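Local coordinates for RNA-binding protein Unr (Drosophila melanogaster, PDB 4QQB), which binds RNA through cold-shock domains and regulates X-chromosome dosage compensation, its first such domain, the part described here, recognising the msl-2 3'-UTR, at residues E[12-17]-E[30-35]. Sequence-based numbering, arbitrary orientation.
With nucleotides of chain A.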
loop_
_atom_site.group_PDB
_atom_site.type_symbol
_atom_site.label_atom_id
_atom_site.label_comp_id
_atom_site.label_asym_id
_atom_site.label_seq_id
_atom_site.Cartn_x
_atom_site.Cartn_y
_atom_site.Cartn_z
ATOM N N GLU E 12 -24.095 15.851 5.900
ATOM C CA GLU E 12 -25.175 14.880 5.751
ATOM C C GLU E 12 -24.872 13.544 6.432
ATOM O O GLU E 12 -25.769 12.889 6.971
ATOM C CB GLU E 12 -25.408 14.631 4.258
ATOM C CG GLU E 12 -26.768 15.046 3.729
ATOM C CD GLU E 12 -27.686 13.860 3.493
ATOM O OE1 GLU E 12 -28.392 13.860 2.457
ATOM O OE2 GLU E 12 -27.684 12.926 4.333
ATOM N N LYS E 13 -23.611 13.129 6.351
ATOM C CA LYS E 13 -23.150 11.869 6.926
ATOM C C LYS E 13 -21.635 11.880 7.043
ATOM O O LYS E 13 -20.954 12.486 6.210
ATOM C CB LYS E 13 -23.566 10.685 6.051
ATOM C CG LYS E 13 -22.959 9.368 6.509
ATOM C CD LYS E 13 -23.709 8.150 6.008
ATOM C CE LYS E 13 -23.427 6.954 6.905
ATOM N NZ LYS E 13 -24.264 5.784 6.531
ATOM N N LEU E 14 -21.121 11.192 8.064
ATOM C CA LEU E 14 -19.683 11.061 8.274
ATOM C C LEU E 14 -19.244 9.609 8.435
ATOM O O LEU E 14 -19.927 8.809 9.075
ATOM C CB LEU E 14 -19.267 11.834 9.517
ATOM C CG LEU E 14 -19.501 13.339 9.468
ATOM C CD1 LEU E 14 -19.190 13.947 10.824
ATOM C CD2 LEU E 14 -18.655 13.995 8.387
ATOM N N LEU E 15 -18.098 9.287 7.840
ATOM C CA LEU E 15 -17.402 8.026 8.062
ATOM C C LEU E 15 -16.097 8.352 8.794
ATOM O O LEU E 15 -15.894 9.497 9.184
ATOM C CB LEU E 15 -17.124 7.342 6.726
ATOM C CG LEU E 15 -18.337 6.848 5.928
ATOM C CD1 LEU E 15 -19.146 5.834 6.727
ATOM C CD2 LEU E 15 -19.218 7.996 5.460
ATOM N N HIS E 16 -15.215 7.371 8.987
ATOM C CA HIS E 16 -13.965 7.613 9.728
ATOM C C HIS E 16 -12.976 8.502 8.967
ATOM O O HIS E 16 -12.098 9.108 9.572
ATOM C CB HIS E 16 -13.273 6.298 10.108
ATOM C CG HIS E 16 -14.140 5.366 10.894
ATOM N ND1 HIS E 16 -14.086 3.997 10.743
ATOM C CD2 HIS E 16 -15.099 5.605 11.819
ATOM C CE1 HIS E 16 -14.970 3.433 11.550
ATOM N NE2 HIS E 16 -15.599 4.387 12.212
ATOM N N SER E 17 -13.120 8.568 7.647
ATOM C CA SER E 17 -12.154 9.257 6.801
ATOM C C SER E 17 -12.744 10.268 5.810
ATOM O O SER E 17 -12.036 11.142 5.313
ATOM C CB SER E 17 -11.379 8.213 6.023
ATOM O OG SER E 17 -10.208 8.779 5.490
ATOM N N LEU E 30 -22.392 16.086 -2.170
ATOM C CA LEU E 30 -20.987 15.850 -2.527
ATOM C C LEU E 30 -20.218 15.015 -1.516
ATOM O O LEU E 30 -20.461 15.072 -0.314
ATOM C CB LEU E 30 -20.239 17.176 -2.725
ATOM C CG LEU E 30 -20.728 18.091 -3.855
ATOM C CD1 LEU E 30 -19.868 19.343 -3.935
ATOM C CD2 LEU E 30 -20.747 17.367 -5.194
ATOM N N PHE E 31 -19.278 14.244 -2.048
ATOM C CA PHE E 31 -18.280 13.526 -1.268
ATOM C C PHE E 31 -17.181 14.509 -0.866
ATOM O O PHE E 31 -16.921 15.480 -1.572
ATOM C CB PHE E 31 -17.695 12.396 -2.136
ATOM C CG PHE E 31 -16.512 11.692 -1.527
ATOM C CD1 PHE E 31 -15.228 12.195 -1.687
ATOM C CD2 PHE E 31 -16.681 10.517 -0.806
ATOM C CE1 PHE E 31 -14.139 11.549 -1.125
ATOM C CE2 PHE E 31 -15.596 9.869 -0.244
ATOM C CZ PHE E 31 -14.324 10.385 -0.404
ATOM N N PHE E 32 -16.540 14.259 0.267
ATOM C CA PHE E 32 -15.337 15.000 0.630
ATOM C C PHE E 32 -14.463 14.171 1.555
ATOM O O PHE E 32 -14.970 13.479 2.436
ATOM C CB PHE E 32 -15.688 16.346 1.281
ATOM C CG PHE E 32 -16.032 16.254 2.741
ATOM C CD1 PHE E 32 -17.337 16.035 3.146
ATOM C CD2 PHE E 32 -15.047 16.393 3.713
ATOM C CE1 PHE E 32 -17.657 15.957 4.492
ATOM C CE2 PHE E 32 -15.355 16.307 5.059
ATOM C CZ PHE E 32 -16.664 16.090 5.448
ATOM N N HIS E 33 -13.154 14.245 1.348
ATOM C CA HIS E 33 -12.194 13.525 2.178
ATOM C C HIS E 33 -11.664 14.452 3.275
ATOM O O HIS E 33 -11.535 15.659 3.067
ATOM C CB HIS E 33 -11.047 12.999 1.309
ATOM C CG HIS E 33 -10.163 12.016 2.011
ATOM N ND1 HIS E 33 -8.816 12.228 2.202
ATOM C CD2 HIS E 33 -10.437 10.818 2.579
ATOM C CE1 HIS E 33 -8.297 11.205 2.856
ATOM N NE2 HIS E 33 -9.258 10.331 3.090
ATOM N N PHE E 34 -11.341 13.890 4.436
ATOM C CA PHE E 34 -10.869 14.699 5.564
ATOM C C PHE E 34 -9.549 15.433 5.294
ATOM O O PHE E 34 -9.192 16.350 6.035
ATOM C CB PHE E 34 -10.787 13.862 6.850
ATOM C CG PHE E 34 -12.130 13.398 7.368
ATOM C CD1 PHE E 34 -13.331 13.911 6.854
ATOM C CD2 PHE E 34 -12.197 12.462 8.394
ATOM C CE1 PHE E 34 -14.553 13.480 7.342
ATOM C CE2 PHE E 34 -13.420 12.028 8.882
ATOM C CZ PHE E 34 -14.597 12.539 8.356
ATOM N N SER E 35 -8.840 15.037 4.239
ATOM C CA SER E 35 -7.734 15.825 3.705
ATOM C C SER E 35 -8.157 17.251 3.386
ATOM O O SER E 35 -7.367 18.177 3.533
ATOM C CB SER E 35 -7.199 15.196 2.423
ATOM O OG SER E 35 -6.748 13.881 2.657
ATOM P P G A 10 -7.863 5.871 9.237
ATOM O OP1 G A 10 -9.051 6.724 9.531
ATOM O OP2 G A 10 -7.591 4.668 10.068
ATOM O "O5'" G A 10 -7.924 5.391 7.716
ATOM C "C5'" G A 10 -9.106 5.563 6.908
ATOM C "C4'" G A 10 -9.235 4.425 5.924
ATOM O "O4'" G A 10 -10.062 3.383 6.506
ATOM C "C3'" G A 10 -9.872 4.788 4.589
ATOM O "O3'" G A 10 -8.880 4.993 3.600
ATOM C "C2'" G A 10 -10.705 3.561 4.245
ATOM O "O2'" G A 10 -9.960 2.586 3.543
ATOM C "C1'" G A 10 -11.124 3.067 5.628
ATOM N N9 G A 10 -12.355 3.663 6.147
ATOM C C8 G A 10 -12.791 4.955 5.974
ATOM N N7 G A 10 -13.934 5.193 6.556
ATOM C C5 G A 10 -14.278 3.985 7.147
ATOM C C6 G A 10 -15.417 3.630 7.916
ATOM O O6 G A 10 -16.376 4.338 8.245
ATOM N N1 G A 10 -15.367 2.299 8.318
ATOM C C2 G A 10 -14.353 1.421 8.020
ATOM N N2 G A 10 -14.488 0.177 8.500
ATOM N N3 G A 10 -13.286 1.740 7.304
ATOM C C4 G A 10 -13.314 3.029 6.904
ATOM P P C A 11 -8.740 6.411 2.901
ATOM O OP1 C A 11 -7.336 6.558 2.469
ATOM O OP2 C A 11 -9.331 7.421 3.800
ATOM O "O5'" C A 11 -9.642 6.269 1.596
ATOM C "C5'" C A 11 -11.076 6.291 1.677
ATOM C "C4'" C A 11 -11.659 6.915 0.433
ATOM O "O4'" C A 11 -11.206 8.293 0.316
ATOM C "C3'" C A 11 -11.275 6.239 -0.880
ATOM O "O3'" C A 11 -12.399 6.179 -1.750
ATOM C "C2'" C A 11 -10.209 7.169 -1.447
ATOM O "O2'" C A 11 -10.091 7.081 -2.850
ATOM C "C1'" C A 11 -10.744 8.523 -0.999
ATOM N N1 C A 11 -9.732 9.594 -0.960
ATOM C C2 C A 11 -9.877 10.712 -1.795
ATOM O O2 C A 11 -10.853 10.774 -2.559
ATOM N N3 C A 11 -8.947 11.692 -1.753
ATOM C C4 C A 11 -7.910 11.592 -0.916
ATOM N N4 C A 11 -7.016 12.582 -0.907
ATOM C C5 C A 11 -7.739 10.465 -0.059
ATOM C C6 C A 11 -8.668 9.502 -0.108
ATOM P P A A 12 -13.142 4.790 -2.013
ATOM O OP1 A A 12 -12.629 3.790 -1.025
ATOM O OP2 A A 12 -13.058 4.503 -3.463
ATOM O "O5'" A A 12 -14.668 5.156 -1.733
ATOM C "C5'" A A 12 -15.328 4.750 -0.520
ATOM C "C4'" A A 12 -16.803 5.035 -0.620
ATOM O "O4'" A A 12 -16.980 6.432 -0.967
ATOM C "C3'" A A 12 -17.552 4.237 -1.690
ATOM O "O3'" A A 12 -18.869 3.898 -1.262
ATOM C "C2'" A A 12 -17.568 5.195 -2.878
ATOM O "O2'" A A 12 -18.651 5.030 -3.768
ATOM C "C1'" A A 12 -17.710 6.537 -2.175
ATOM N N9 A A 12 -17.184 7.673 -2.930
ATOM C C8 A A 12 -15.872 8.022 -3.125
ATOM N N7 A A 12 -15.715 9.123 -3.819
ATOM C C5 A A 12 -17.012 9.527 -4.099
ATOM C C6 A A 12 -17.528 10.626 -4.809
ATOM N N6 A A 12 -16.767 11.555 -5.392
ATOM N N1 A A 12 -18.872 10.740 -4.899
ATOM C C2 A A 12 -19.635 9.803 -4.320
ATOM N N3 A A 12 -19.267 8.726 -3.628
ATOM C C4 A A 12 -17.927 8.645 -3.554
#
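On the RNA-binding face of this cold-shock domain, Ser17 and His33 come together at the phosphate of C11 of chain A. The NE2 of His33 donates to OP2 of C11 over 3.0 Å, in the plane of the imidazole. Ser17 OG is modelled too close to the same oxygen for its bond to be trusted. With ND1 bonded to Ser35 OG at 2.7 Å, the His33 ring is held from both nitrogens, and C5 of C11 lies over one of its faces, toward the rim. Two residues earlier on the same strand, Phe31 carries the base of A12 of chain A, whose N7 sits above the ring centre. Both rings lie on strand 29-33 of the OB-type beta-barrel, the cold-shock fold, near its end, and present their faces to bases. An alanine in place of His33 would probably leave the C11 base without the ring it lies against and OP2 without the N-H of NE2. Phe34 N donates to Ser17 O (3.0 Å, N-H...O 158°), and that carbonyl oxygen also lies over the Phe34 ring, 3.1 Å from CG. Leu14 CD2 touches Phe32 CZ at 4.1 Å and reaches the edge of Phe34. The His16 ring lies against G10 of chain A, O6 over one face.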